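Local coordinates for protein alpha-2,3-sialyltransferase (Campylobacter jejuni, PDB 2P2V) that acts as a monofunctional alpha-2,3-sialyltransferase, this N-terminal part of it probably moving sialic acid from a CMP-linked donor onto an acceptor sugar, at residues 31-36 / 54-59; 51-55 / 182-186; 19-25 / 40-46; 63-69 / 91-97. One frame throughout, in Å; residues are numbered along the deposited sequence.

Contact 1: residues 31-36 / 54-59; sequences LKNINY and EDKYYL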
# COMPACT_ATOMS: atom_id res chain seq x y z
N LEU A 31 23.46 -21.76 30.01
CA LEU A 31 22.31 -22.61 29.67
C LEU A 31 22.50 -24.01 30.30
O LEU A 31 21.54 -24.69 30.64
CB LEU A 31 22.18 -22.72 28.15
CG LEU A 31 21.13 -23.62 27.51
CD1 LEU A 31 19.70 -23.02 27.70
CD2 LEU A 31 21.52 -23.88 26.05
N LYS A 32 23.76 -24.42 30.43
CA LYS A 32 24.13 -25.71 31.02
C LYS A 32 24.03 -25.70 32.56
O LYS A 32 24.03 -26.77 33.20
CB LYS A 32 25.58 -26.05 30.60
CG LYS A 32 25.77 -26.53 29.14
CD LYS A 32 27.15 -27.21 28.93
CE LYS A 32 27.31 -27.74 27.49
NZ LYS A 32 28.09 -29.05 27.37
N ASN A 33 23.93 -24.51 33.16
CA ASN A 33 23.97 -24.34 34.61
C ASN A 33 22.72 -23.66 35.16
O ASN A 33 22.82 -22.81 36.06
CB ASN A 33 25.21 -23.53 35.03
CG ASN A 33 26.52 -24.08 34.43
OD1 ASN A 33 26.78 -25.29 34.43
ND2 ASN A 33 27.37 -23.17 33.95
N ILE A 34 21.55 -24.01 34.63
CA ILE A 34 20.27 -23.53 35.16
C ILE A 34 20.00 -24.19 36.51
O ILE A 34 20.25 -25.38 36.67
CB ILE A 34 19.10 -23.90 34.22
CG1 ILE A 34 19.19 -23.10 32.90
CG2 ILE A 34 17.77 -23.59 34.84
CD1 ILE A 34 18.42 -23.80 31.73
N ASN A 35 19.50 -23.41 37.47
CA ASN A 35 19.09 -23.98 38.75
C ASN A 35 17.62 -24.32 38.63
O ASN A 35 16.77 -23.45 38.80
CB ASN A 35 19.31 -22.98 39.89
CG ASN A 35 19.05 -23.61 41.26
OD1 ASN A 35 18.19 -24.48 41.40
ND2 ASN A 35 19.76 -23.15 42.27
N TYR A 36 17.31 -25.57 38.32
CA TYR A 36 15.92 -25.90 37.99
C TYR A 36 14.99 -25.74 39.16
O TYR A 36 13.78 -25.65 38.99
CB TYR A 36 15.82 -27.29 37.41
CG TYR A 36 16.53 -27.40 36.06
CD1 TYR A 36 15.89 -26.97 34.88
CD2 TYR A 36 17.80 -27.91 35.97
CE1 TYR A 36 16.56 -27.07 33.60
CE2 TYR A 36 18.47 -28.01 34.70
CZ TYR A 36 17.83 -27.58 33.54
OH TYR A 36 18.48 -27.67 32.30
N GLU A 54 22.16 -27.38 21.34
CA GLU A 54 22.20 -27.99 22.68
C GLU A 54 22.22 -29.51 22.62
O GLU A 54 21.48 -30.12 21.83
CB GLU A 54 21.01 -27.50 23.55
CG GLU A 54 19.65 -28.01 23.11
CD GLU A 54 18.50 -27.43 23.93
OE1 GLU A 54 18.79 -26.59 24.81
OE2 GLU A 54 17.31 -27.83 23.72
N ASP A 55 23.05 -30.11 23.47
CA ASP A 55 23.24 -31.58 23.51
C ASP A 55 22.19 -32.26 24.40
O ASP A 55 21.99 -33.48 24.34
CB ASP A 55 24.68 -31.90 23.95
CG ASP A 55 25.01 -31.43 25.37
OD1 ASP A 55 24.74 -30.27 25.75
OD2 ASP A 55 25.58 -32.25 26.13
N LYS A 56 21.52 -31.48 25.23
CA LYS A 56 20.43 -32.02 26.04
C LYS A 56 19.29 -31.04 25.97
O LYS A 56 19.47 -29.88 25.64
CB LYS A 56 20.86 -32.20 27.52
CG LYS A 56 22.18 -32.97 27.70
CD LYS A 56 22.57 -33.11 29.16
CE LYS A 56 23.82 -33.99 29.25
NZ LYS A 56 24.30 -34.01 30.65
N TYR A 57 18.11 -31.50 26.33
CA TYR A 57 16.97 -30.62 26.35
C TYR A 57 16.98 -29.77 27.61
O TYR A 57 16.13 -29.98 28.49
CB TYR A 57 15.68 -31.41 26.26
CG TYR A 57 15.43 -32.00 24.88
CD1 TYR A 57 15.10 -31.17 23.79
CD2 TYR A 57 15.54 -33.38 24.67
CE1 TYR A 57 14.87 -31.70 22.53
CE2 TYR A 57 15.32 -33.93 23.40
CZ TYR A 57 14.98 -33.08 22.35
OH TYR A 57 14.74 -33.60 21.12
N TYR A 58 17.87 -28.78 27.66
CA TYR A 58 18.00 -27.93 28.89
C TYR A 58 16.74 -27.21 29.34
O TYR A 58 16.61 -26.88 30.53
CB TYR A 58 19.19 -26.99 28.82
CG TYR A 58 20.50 -27.73 28.67
CD1 TYR A 58 21.09 -28.40 29.78
CD2 TYR A 58 21.17 -27.78 27.45
CE1 TYR A 58 22.32 -29.11 29.64
CE2 TYR A 58 22.40 -28.46 27.31
CZ TYR A 58 22.96 -29.13 28.41
OH TYR A 58 24.15 -29.80 28.26
N LEU A 59 15.80 -26.96 28.42
CA LEU A 59 14.52 -26.36 28.80
C LEU A 59 13.32 -27.16 28.26
O LEU A 59 12.22 -26.64 28.14
CB LEU A 59 14.48 -24.90 28.37
CG LEU A 59 15.19 -23.94 29.32
CD1 LEU A 59 15.14 -22.54 28.74
CD2 LEU A 59 14.49 -23.96 30.70

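Contact 2: residues 51-55 / 182-186; sequences FYFED and FEAMS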
# COMPACT_ATOMS: atom_id res chain seq x y z
N PHE A 51 19.68 -22.54 19.14
CA PHE A 51 19.34 -23.21 20.40
C PHE A 51 19.47 -24.75 20.29
O PHE A 51 19.80 -25.45 21.25
CB PHE A 51 17.91 -22.80 20.86
CG PHE A 51 16.84 -23.30 19.97
CD1 PHE A 51 16.39 -22.55 18.89
CD2 PHE A 51 16.29 -24.56 20.17
CE1 PHE A 51 15.43 -23.06 18.00
CE2 PHE A 51 15.33 -25.09 19.30
CZ PHE A 51 14.90 -24.33 18.21
N TYR A 52 19.17 -25.26 19.10
CA TYR A 52 19.10 -26.71 18.84
C TYR A 52 20.49 -27.36 18.80
O TYR A 52 20.60 -28.60 18.72
CB TYR A 52 18.38 -26.99 17.51
CG TYR A 52 18.87 -26.13 16.37
CD1 TYR A 52 18.31 -24.86 16.15
CD2 TYR A 52 19.87 -26.57 15.52
CE1 TYR A 52 18.75 -24.05 15.16
CE2 TYR A 52 20.33 -25.76 14.52
CZ TYR A 52 19.76 -24.50 14.33
OH TYR A 52 20.19 -23.68 13.30
N PHE A 53 21.52 -26.53 18.82
CA PHE A 53 22.90 -27.00 19.02
C PHE A 53 23.07 -27.67 20.39
O PHE A 53 24.00 -28.48 20.58
CB PHE A 53 23.89 -25.84 18.93
CG PHE A 53 24.32 -25.47 17.52
CD1 PHE A 53 23.42 -25.46 16.45
CD2 PHE A 53 25.63 -25.07 17.28
CE1 PHE A 53 23.83 -25.06 15.17
CE2 PHE A 53 26.07 -24.70 15.97
CZ PHE A 53 25.15 -24.70 14.93
N GLU A 54 22.16 -27.38 21.34
CA GLU A 54 22.20 -27.99 22.68
C GLU A 54 22.22 -29.51 22.62
O GLU A 54 21.48 -30.12 21.83
CB GLU A 54 21.01 -27.50 23.55
CG GLU A 54 19.65 -28.01 23.11
CD GLU A 54 18.50 -27.43 23.93
OE1 GLU A 54 18.79 -26.59 24.81
OE2 GLU A 54 17.31 -27.83 23.72
N ASP A 55 23.05 -30.11 23.47
CA ASP A 55 23.24 -31.58 23.51
C ASP A 55 22.19 -32.26 24.40
O ASP A 55 21.99 -33.48 24.34
CB ASP A 55 24.68 -31.90 23.95
CG ASP A 55 25.01 -31.43 25.37
OD1 ASP A 55 24.74 -30.27 25.75
OD2 ASP A 55 25.58 -32.25 26.13
N PHE A 182 28.69 -25.07 23.38
CA PHE A 182 28.80 -25.94 22.21
C PHE A 182 29.75 -25.31 21.20
O PHE A 182 30.22 -24.18 21.38
CB PHE A 182 27.42 -26.22 21.56
CG PHE A 182 26.48 -25.02 21.51
CD1 PHE A 182 25.30 -25.01 22.28
CD2 PHE A 182 26.74 -23.90 20.70
CE1 PHE A 182 24.41 -23.92 22.23
CE2 PHE A 182 25.86 -22.82 20.65
CZ PHE A 182 24.69 -22.84 21.41
N GLU A 183 30.04 -26.03 20.13
CA GLU A 183 30.84 -25.48 19.06
C GLU A 183 29.96 -24.59 18.20
O GLU A 183 29.04 -25.08 17.54
CB GLU A 183 31.45 -26.59 18.19
CG GLU A 183 32.24 -26.04 17.00
CD GLU A 183 33.22 -24.94 17.42
OE1 GLU A 183 34.07 -25.21 18.32
OE2 GLU A 183 33.14 -23.82 16.87
N ALA A 184 30.26 -23.29 18.19
CA ALA A 184 29.50 -22.32 17.40
C ALA A 184 29.97 -22.23 15.94
O ALA A 184 29.16 -21.95 15.04
CB ALA A 184 29.52 -20.95 18.05
N MET A 185 31.27 -22.46 15.71
CA MET A 185 31.81 -22.50 14.34
C MET A 185 31.70 -23.92 13.77
O MET A 185 32.72 -24.56 13.43
CB MET A 185 33.26 -22.00 14.30
CG MET A 185 33.43 -20.53 14.65
SD MET A 185 32.73 -19.39 13.43
CE MET A 185 33.92 -19.50 12.08
N SER A 186 30.46 -24.39 13.68
CA SER A 186 30.15 -25.70 13.11
C SER A 186 30.38 -25.63 11.60
O SER A 186 30.62 -24.55 11.05
CB SER A 186 28.71 -26.09 13.44
OG SER A 186 27.83 -25.09 12.99

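Contact 3: residues 19-25 / 40-46; sequences MQNIIIA and PREYDVF. With EDO (1,2-ethanediol), chain E; EDO (1,2-ethanediol), chain H.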
# COMPACT_ATOMS: atom_id res chain seq x y z
N MET A 19 -1.58 -17.28 33.15
CA MET A 19 -0.22 -17.76 33.01
C MET A 19 0.58 -16.69 32.27
O MET A 19 0.47 -16.56 31.05
CB MET A 19 -0.22 -19.12 32.28
CG MET A 19 0.95 -20.05 32.65
SD MET A 19 2.57 -19.33 32.32
CE MET A 19 2.51 -19.44 30.50
N GLN A 20 1.36 -15.92 33.02
CA GLN A 20 2.10 -14.79 32.45
C GLN A 20 3.60 -14.94 32.67
O GLN A 20 4.33 -13.95 32.72
CB GLN A 20 1.56 -13.48 33.04
CG GLN A 20 0.08 -13.21 32.75
CD GLN A 20 -0.52 -12.13 33.68
OE1 GLN A 20 -0.26 -12.14 34.88
NE2 GLN A 20 -1.30 -11.21 33.11
N ASN A 21 4.07 -16.18 32.79
CA ASN A 21 5.45 -16.46 33.07
C ASN A 21 6.18 -16.89 31.81
O ASN A 21 5.70 -17.76 31.11
CB ASN A 21 5.62 -17.63 34.05
CG ASN A 21 5.10 -17.32 35.47
OD1 ASN A 21 5.19 -16.18 35.94
ND2 ASN A 21 4.56 -18.35 36.14
N ILE A 22 7.36 -16.36 31.62
CA ILE A 22 8.09 -16.73 30.40
C ILE A 22 9.53 -16.99 30.77
O ILE A 22 10.12 -16.24 31.55
CB ILE A 22 7.88 -15.62 29.29
CG1 ILE A 22 8.54 -16.04 27.95
CG2 ILE A 22 8.43 -14.27 29.72
CD1 ILE A 22 7.87 -17.21 27.29
N ILE A 23 10.12 -18.06 30.24
CA ILE A 23 11.53 -18.32 30.38
C ILE A 23 12.09 -17.96 29.02
O ILE A 23 11.55 -18.41 28.00
CB ILE A 23 11.82 -19.82 30.64
CG1 ILE A 23 10.91 -20.38 31.75
CG2 ILE A 23 13.30 -20.05 30.89
CD1 ILE A 23 10.86 -19.53 33.03
N ILE A 24 13.17 -17.18 29.05
CA ILE A 24 13.82 -16.63 27.89
C ILE A 24 15.27 -17.06 27.96
O ILE A 24 16.00 -16.68 28.89
CB ILE A 24 13.65 -15.10 27.83
CG1 ILE A 24 12.15 -14.73 27.68
CG2 ILE A 24 14.53 -14.54 26.68
CD1 ILE A 24 11.85 -13.24 27.63
N ALA A 25 15.68 -17.89 27.00
CA ALA A 25 17.02 -18.44 27.02
C ALA A 25 17.90 -17.96 25.90
O ALA A 25 17.53 -18.06 24.70
CB ALA A 25 16.97 -19.93 27.06
N PRO A 40 9.49 -21.34 37.89
CA PRO A 40 8.14 -21.36 38.42
C PRO A 40 7.42 -22.63 38.01
O PRO A 40 7.90 -23.35 37.14
CB PRO A 40 7.49 -20.16 37.74
CG PRO A 40 8.19 -20.09 36.42
CD PRO A 40 9.62 -20.34 36.79
N ARG A 41 6.26 -22.89 38.61
CA ARG A 41 5.44 -24.06 38.28
C ARG A 41 4.97 -24.09 36.83
O ARG A 41 4.92 -25.16 36.21
CB ARG A 41 4.17 -24.06 39.15
CG ARG A 41 4.28 -24.90 40.44
CD ARG A 41 3.91 -26.41 40.23
NE ARG A 41 2.95 -26.69 39.13
CZ ARG A 41 1.69 -26.23 39.02
NH1 ARG A 41 1.15 -25.42 39.93
NH2 ARG A 41 0.95 -26.58 37.96
N GLU A 42 4.59 -22.93 36.31
CA GLU A 42 4.05 -22.84 34.97
C GLU A 42 4.81 -21.79 34.20
O GLU A 42 5.22 -20.78 34.75
CB GLU A 42 2.58 -22.49 35.00
CG GLU A 42 1.77 -23.55 35.70
CD GLU A 42 0.43 -23.71 35.08
OE1 GLU A 42 -0.50 -22.96 35.48
OE2 GLU A 42 0.31 -24.57 34.17
N TYR A 43 5.02 -22.06 32.91
CA TYR A 43 5.77 -21.13 32.09
C TYR A 43 5.74 -21.59 30.62
O TYR A 43 5.53 -22.77 30.33
CB TYR A 43 7.24 -21.02 32.54
CG TYR A 43 7.96 -22.35 32.62
CD1 TYR A 43 8.53 -22.94 31.46
CD2 TYR A 43 8.10 -23.03 33.86
CE1 TYR A 43 9.19 -24.15 31.54
CE2 TYR A 43 8.74 -24.24 33.94
CZ TYR A 43 9.29 -24.79 32.79
OH TYR A 43 9.93 -25.99 32.85
N ASP A 44 5.96 -20.62 29.73
CA ASP A 44 6.25 -20.86 28.27
C ASP A 44 7.74 -20.60 28.12
O ASP A 44 8.37 -19.98 28.98
CB ASP A 44 5.44 -19.88 27.39
CG ASP A 44 3.95 -20.22 27.33
OD1 ASP A 44 3.62 -21.39 27.51
OD2 ASP A 44 3.08 -19.33 27.14
N VAL A 45 8.34 -21.03 27.00
CA VAL A 45 9.76 -20.89 26.84
C VAL A 45 10.00 -20.18 25.46
O VAL A 45 9.33 -20.55 24.49
CB VAL A 45 10.41 -22.26 26.70
CG1 VAL A 45 11.84 -22.10 26.49
CG2 VAL A 45 10.17 -23.15 28.00
N PHE A 46 10.95 -19.24 25.41
CA PHE A 46 11.38 -18.63 24.13
C PHE A 46 12.83 -19.03 23.92
O PHE A 46 13.65 -19.01 24.87
CB PHE A 46 11.31 -17.11 24.17
CG PHE A 46 9.92 -16.50 24.00
CD1 PHE A 46 8.78 -17.26 23.78
CD2 PHE A 46 9.80 -15.11 24.08
CE1 PHE A 46 7.52 -16.62 23.64
CE2 PHE A 46 8.58 -14.47 23.93
CZ PHE A 46 7.43 -15.22 23.70
C1 EDO E . 4.97 -25.13 32.61
O1 EDO E . 3.77 -24.82 31.91
C2 EDO E . 5.68 -26.30 31.99
O2 EDO E . 6.02 -27.16 33.09
C1 EDO H . 0.72 -14.39 37.30
O1 EDO H . 1.24 -13.15 36.77
C2 EDO H . 0.18 -15.28 36.18
O2 EDO H . 1.11 -16.34 35.90

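Contact 4: residues 63-69 / 91-97; sequences IKAVFFN and IKNIFCS. With CSF (cytidine-5'-monophosphate-3-fluoro-N-acetyl-neuraminic acid), chain O; EDO (1,2-ethanediol), chain D.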
# COMPACT_ATOMS: atom_id res chain seq x y z
N ILE A 63 8.74 -25.46 22.84
CA ILE A 63 9.07 -24.05 22.67
C ILE A 63 7.84 -23.23 22.24
O ILE A 63 7.16 -23.56 21.23
CB ILE A 63 10.30 -23.86 21.69
CG1 ILE A 63 11.52 -24.63 22.19
CG2 ILE A 63 10.63 -22.38 21.65
CD1 ILE A 63 12.62 -24.87 21.10
N LYS A 64 7.49 -22.19 23.00
CA LYS A 64 6.40 -21.35 22.63
C LYS A 64 6.76 -20.49 21.40
O LYS A 64 5.94 -20.35 20.50
CB LYS A 64 5.95 -20.44 23.80
CG LYS A 64 4.70 -19.61 23.51
CD LYS A 64 3.38 -20.44 23.43
CE LYS A 64 2.15 -19.54 23.53
NZ LYS A 64 0.90 -20.35 23.54
N ALA A 65 7.95 -19.92 21.35
CA ALA A 65 8.30 -19.20 20.11
C ALA A 65 9.79 -19.34 19.95
O ALA A 65 10.53 -19.29 20.92
CB ALA A 65 7.98 -17.77 20.16
N VAL A 66 10.24 -19.40 18.70
CA VAL A 66 11.65 -19.29 18.44
C VAL A 66 11.89 -18.02 17.68
O VAL A 66 10.99 -17.53 16.98
CB VAL A 66 12.21 -20.48 17.54
CG1 VAL A 66 12.18 -21.85 18.31
CG2 VAL A 66 11.45 -20.58 16.21
N PHE A 67 13.14 -17.53 17.73
CA PHE A 67 13.43 -16.21 17.17
C PHE A 67 14.69 -16.33 16.37
O PHE A 67 15.70 -16.80 16.90
CB PHE A 67 13.67 -15.16 18.25
CG PHE A 67 12.44 -14.84 19.06
CD1 PHE A 67 12.00 -15.75 20.02
CD2 PHE A 67 11.70 -13.70 18.80
CE1 PHE A 67 10.80 -15.47 20.72
CE2 PHE A 67 10.51 -13.43 19.49
CZ PHE A 67 10.09 -14.32 20.43
N PHE A 68 14.65 -15.84 15.15
CA PHE A 68 15.83 -15.95 14.22
C PHE A 68 16.10 -14.62 13.53
O PHE A 68 15.18 -13.83 13.22
CB PHE A 68 15.52 -17.00 13.11
CG PHE A 68 15.25 -18.41 13.61
CD1 PHE A 68 16.17 -19.11 14.43
CD2 PHE A 68 14.06 -19.03 13.27
CE1 PHE A 68 15.87 -20.40 14.89
CE2 PHE A 68 13.80 -20.33 13.68
CZ PHE A 68 14.73 -21.02 14.50
N ASN A 69 17.38 -14.39 13.20
CA ASN A 69 17.80 -13.17 12.57
C ASN A 69 17.57 -13.22 11.04
O ASN A 69 17.58 -14.30 10.42
CB ASN A 69 19.33 -12.93 12.86
CG ASN A 69 19.60 -12.55 14.36
OD1 ASN A 69 18.70 -12.07 15.08
ND2 ASN A 69 20.80 -12.80 14.81
N ILE A 91 7.30 -26.48 18.29
CA ILE A 91 7.55 -25.03 18.15
C ILE A 91 6.24 -24.42 17.74
O ILE A 91 5.71 -24.75 16.63
CB ILE A 91 8.63 -24.76 17.11
CG1 ILE A 91 9.95 -25.37 17.58
CG2 ILE A 91 8.77 -23.22 16.87
CD1 ILE A 91 11.09 -25.39 16.54
N LYS A 92 5.67 -23.58 18.61
CA LYS A 92 4.38 -23.00 18.32
C LYS A 92 4.37 -21.75 17.45
O LYS A 92 3.35 -21.47 16.82
CB LYS A 92 3.55 -22.77 19.60
CG LYS A 92 3.17 -24.11 20.26
CD LYS A 92 2.75 -23.87 21.71
CE LYS A 92 1.99 -25.07 22.25
NZ LYS A 92 0.73 -25.24 21.47
N ASN A 93 5.48 -21.03 17.40
CA ASN A 93 5.50 -19.78 16.67
C ASN A 93 6.91 -19.56 16.19
O ASN A 93 7.84 -19.88 16.88
CB ASN A 93 5.22 -18.57 17.58
CG ASN A 93 3.77 -18.51 18.07
OD1 ASN A 93 2.95 -17.92 17.41
ND2 ASN A 93 3.48 -19.10 19.25
N ILE A 94 7.07 -18.88 15.07
CA ILE A 94 8.43 -18.61 14.58
C ILE A 94 8.54 -17.14 14.23
O ILE A 94 7.80 -16.67 13.37
CB ILE A 94 8.77 -19.42 13.27
CG1 ILE A 94 8.73 -20.92 13.54
CG2 ILE A 94 10.17 -18.99 12.81
CD1 ILE A 94 8.86 -21.82 12.24
N PHE A 95 9.40 -16.39 14.92
CA PHE A 95 9.58 -14.96 14.64
C PHE A 95 10.90 -14.68 13.92
O PHE A 95 11.90 -15.35 14.21
CB PHE A 95 9.71 -14.13 15.90
CG PHE A 95 8.39 -14.01 16.67
CD1 PHE A 95 8.03 -15.01 17.52
CD2 PHE A 95 7.59 -12.89 16.53
CE1 PHE A 95 6.80 -14.93 18.26
CE2 PHE A 95 6.37 -12.79 17.24
CZ PHE A 95 6.02 -13.82 18.12
N CYS A 96 10.89 -13.65 13.10
CA CYS A 96 12.11 -13.04 12.59
C CYS A 96 12.38 -11.79 13.40
O CYS A 96 11.52 -10.88 13.45
CB CYS A 96 11.91 -12.72 11.11
SG CYS A 96 13.49 -12.16 10.43
N SER A 97 13.47 -11.77 14.15
CA SER A 97 13.87 -10.65 15.00
C SER A 97 14.27 -9.41 14.18
O SER A 97 15.41 -9.31 13.63
CB SER A 97 15.01 -11.08 15.90
OG SER A 97 14.74 -12.29 16.58
C5A CSF O . 25.69 -12.86 16.58
C4A CSF O . 25.80 -12.33 18.01
C2A CSF O . 23.35 -12.93 18.45
O6A CSF O . 23.37 -13.52 17.13
C6A CSF O . 24.63 -13.98 16.57
C3A CSF O . 24.44 -11.87 18.55
O4A CSF O . 26.66 -11.20 18.02
N5A CSF O . 27.01 -13.41 16.23
C7A CSF O . 24.34 -14.49 15.17
C8A CSF O . 23.27 -15.57 15.19
C9A CSF O . 22.88 -16.03 13.77
O9A CSF O . 21.95 -17.13 13.79
O8A CSF O . 23.74 -16.67 16.03
O7A CSF O . 23.98 -13.37 14.34
C1A CSF O . 22.04 -12.19 18.65
OBA CSF O . 21.98 -11.42 19.65
OAA CSF O . 21.10 -12.38 17.84
O1A CSF O . 23.41 -13.86 19.56
O2A CSF O . 25.37 -15.34 19.89
N1 CSF O . 24.38 -14.90 24.78
C2 CSF O . 25.12 -14.26 25.82
N3 CSF O . 26.41 -14.62 26.08
C4 CSF O . 26.99 -15.61 25.36
C5 CSF O . 26.28 -16.25 24.33
C6 CSF O . 24.97 -15.88 24.06
C3' CSF O . 22.32 -13.49 22.49
C2' CSF O . 22.79 -13.14 23.89
C1' CSF O . 22.98 -14.52 24.52
O4' CSF O . 22.31 -15.51 23.70
C4' CSF O . 21.69 -14.87 22.59
PA CSF O . 23.89 -15.42 19.62
O5' CSF O . 23.20 -15.95 21.00
C5' CSF O . 21.83 -15.71 21.32
O3' CSF O . 21.34 -12.57 22.04
O2' CSF O . 21.76 -12.40 24.58
N4 CSF O . 28.28 -15.99 25.61
O2 CSF O . 24.57 -13.33 26.47
O3A CSF O . 23.31 -16.28 18.53
C10 CSF O . 27.40 -13.31 14.95
O10 CSF O . 26.71 -12.81 14.06
C11 CSF O . 28.77 -13.89 14.65
F3A CSF O . 24.00 -10.78 17.84
C1 EDO D . 18.10 -9.60 17.01
O1 EDO D . 18.77 -9.23 15.78
C2 EDO D . 18.51 -8.61 18.08
O2 EDO D . 19.70 -7.92 17.66
O HOH W 1 17.09 -13.66 16.84

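Contact 1: residues 31-36 / 54-59
Tyr-36 and Tyr-58 carry the polar link between these two loops, which follow strands 21-25 and 44-48. Tyr-36 OH donates to Tyr-58 O, 2.7 Å away. It lies in the carbonyl plane on a lone pair, and the carbonyl oxygen in turn sits at the edge of the Tyr-36 ring. Ile-34 CG2 covers one face of that ring, and Phe-248 stacks on it from outside the two loops.

The second polar cluster gathers on Asp-55. Tyr-58 OH bonds to Asp-55 OD1 at 2.6 Å, on the syn side but 27° out of the carboxylate plane. Lys-32 NZ comes to the same OD1 as a long salt bridge of 3.9 Å.

Packing does the rest. Lys-32 CA and Lys-56 CB lie over opposite faces of the Tyr-58 ring, both toward its rim, and the Lys-32 chain runs on past the hydroxyl. Leu-31 turns CG away from its backbone nitrogen (chi1 176°), and CG comes to 4.1 Å from Tyr-58 CB. Ile-34 CD1 meets Leu-59 CG at 4.0 Å, the two side chains crossing at about a right angle.

Two phenol bonds therefore tie Tyr-58 down, one at its carbonyl and one at its hydroxyl, and the phenol, with a smaller share from the distant ammonium, would tend to keep Asp-55 ionised.

Contact 2: residues 51-55 / 182-186
The short 3-10 turn 51-53, just past strand 44-48, meets the loop that leads into helix 187-192, and the meeting is made chiefly by Phe-53 and Phe-182. The Phe-182 side chain is about 7 Å from the bound donor analogue, near the substrate site. Two aromatic contacts come from the same pair. Phe-53 CB stands over the centre of the Phe-182 ring, 3.6 Å from its centroid and 6° off the normal, a CH-pi contact. Beyond CB, the edge of the Phe-53 ring turns toward the same ring in an edge-to-face pair, with centroids 5.4 Å apart and planes at 63°. Phe-182 CG lies between its own backbone N and carbonyl carbon (chi1 40°), which turns one face of the ring to Phe-53 CB.

Along the same CD2-CE2 edge, and on to CZ, Phe-53 meets polar atoms of the loop. Glu-183 O lies near the ring plane, 3.4 Å from Phe-53 CE2. Ser-186 OG approaches Phe-53 CZ at 3.3 Å, but its hydrogen bond goes to Asp-260, and Ile-189 of helix 187-192 also packs on Phe-53. Ser-186 is the N-cap residue of that helix. Just before it, Glu-183 OE2 takes the N-H of Met-185 (N to OE2 2.6 Å) on the anti side of its carboxylate, and Met-185 is itself the centre of an inverse gamma turn. In the other segment, Glu-54 N bonds to Phe-51 O at 3.1 Å and closes the 3-10 turn.

The join thus rests on dispersion and probably on weak attraction between the ring hydrogens at the Phe-53 edge and Glu-183 O.

Contact 3: residues 19-25 / 40-46
Ile-22 CD1 lies over one face of the Phe-46 ring, offset toward its rim, with CD1 3.6 Å from Phe-46 CD1. The isoleucine gets there with CG1 anti to the backbone N (chi1 -175°). At Tyr-43, an ethanediol, probably from the crystallisation liquor, covers the centre of one face. Pro-40 O sits at the edge of that ring, and Ile-23 CG1 comes in obliquely, 3.5 Å from Tyr-43 CD1.

These are neighbouring parallel strands of the Rossmann-like sheet, 21-25 between 44-48 and 165-169. Ile-23 bonds both ways, its N to Asp-44 O at 2.9 Å and its O to Phe-46 N at 2.8 Å, and Asp-44 N to Asn-21 O and Ala-25 N to Phe-46 O extend the ladder. Ile-22, Ile-24 and Phe-46 share one face of the sheet, where helix 150-161 packs on Ile-24 and Phe-46; Ile-23 and Val-45 point to the other.

At the start of the pairing, side chains add to the ladder: Asn-21 ND2 reaches Glu-42 O at 2.9 Å, with that oxygen close to the Asn-21 amide plane. Met-19, bent at chi2 and chi3, brings CE to 3.4 Å from Asp-44 OD2, an oxygen whose hydrogen bond goes to the Tyr-163 hydroxyl.

Contact 4: residues 63-69 / 91-97
Asn-69 OD1 accepts two bonds: one from an ethanediol O1 at 2.9 Å, and one from a water at 2.9 Å, which accepts a hydrogen bond from Ser-97 OG (2.7 Å from the water to OG). Through this water the end of one strand is tied to the end of the next. Asn-69 ND2 faces the donor analogue, bonding to its carboxylate oxygen OAA at 3.1 Å and weakly to O7A.

Behind this site run the two parallel strands of the beta-alpha-beta unit 62-68, 73-85, 90-96. In the ladder, Phe-95 N meets Val-66 O at 2.8 Å and an almost straight 177°. Near the break in both strands a side chain replaces a backbone rung: Asn-93 ND2 gives a hydrogen to Lys-64 O at 3.0 Å, and Glu-10 holds the same nitrogen.

Phe-67 and Phe-95 extend alongside one another with nearly parallel planes (4°), displaced so that little of one ring covers the other; Phe-67 CE2 is 3.5 Å from Phe-95 CD1. Helix 150-161 packs against Phe-67. On the other face, where helix 73-85 lies on Phe-68 and Ile-94, Val-66 CG2 touches Ile-91 CG2 at 3.8 Å.

Contacts 3 and 4 are both strand pairings in one parallel sheet, where strands 44-48 and 62-68 are neighbours: Val-45 O probably bonds to Lys-64 N, and Phe-46 packs on Phe-67. Contact 4 lies nearest the centre of the chain and is buried; contact 1 is mostly buried although far from the centre, and contacts 2 and 3 are partly buried. Contacts 1 and 2 join loops beyond the strand ends and share Glu-54 and Asp-55. Phenol bonds and a long ion pair mark contact 1, an aromatic pair contact 2. Leu-59 of contact 1 packs on Ala-25, Ile-23 and Val-45; Phe-51 of segment 51-55 packs on Ile-63 and Val-66. Contact 4 alone supplies a residue that bonds the donor analogue.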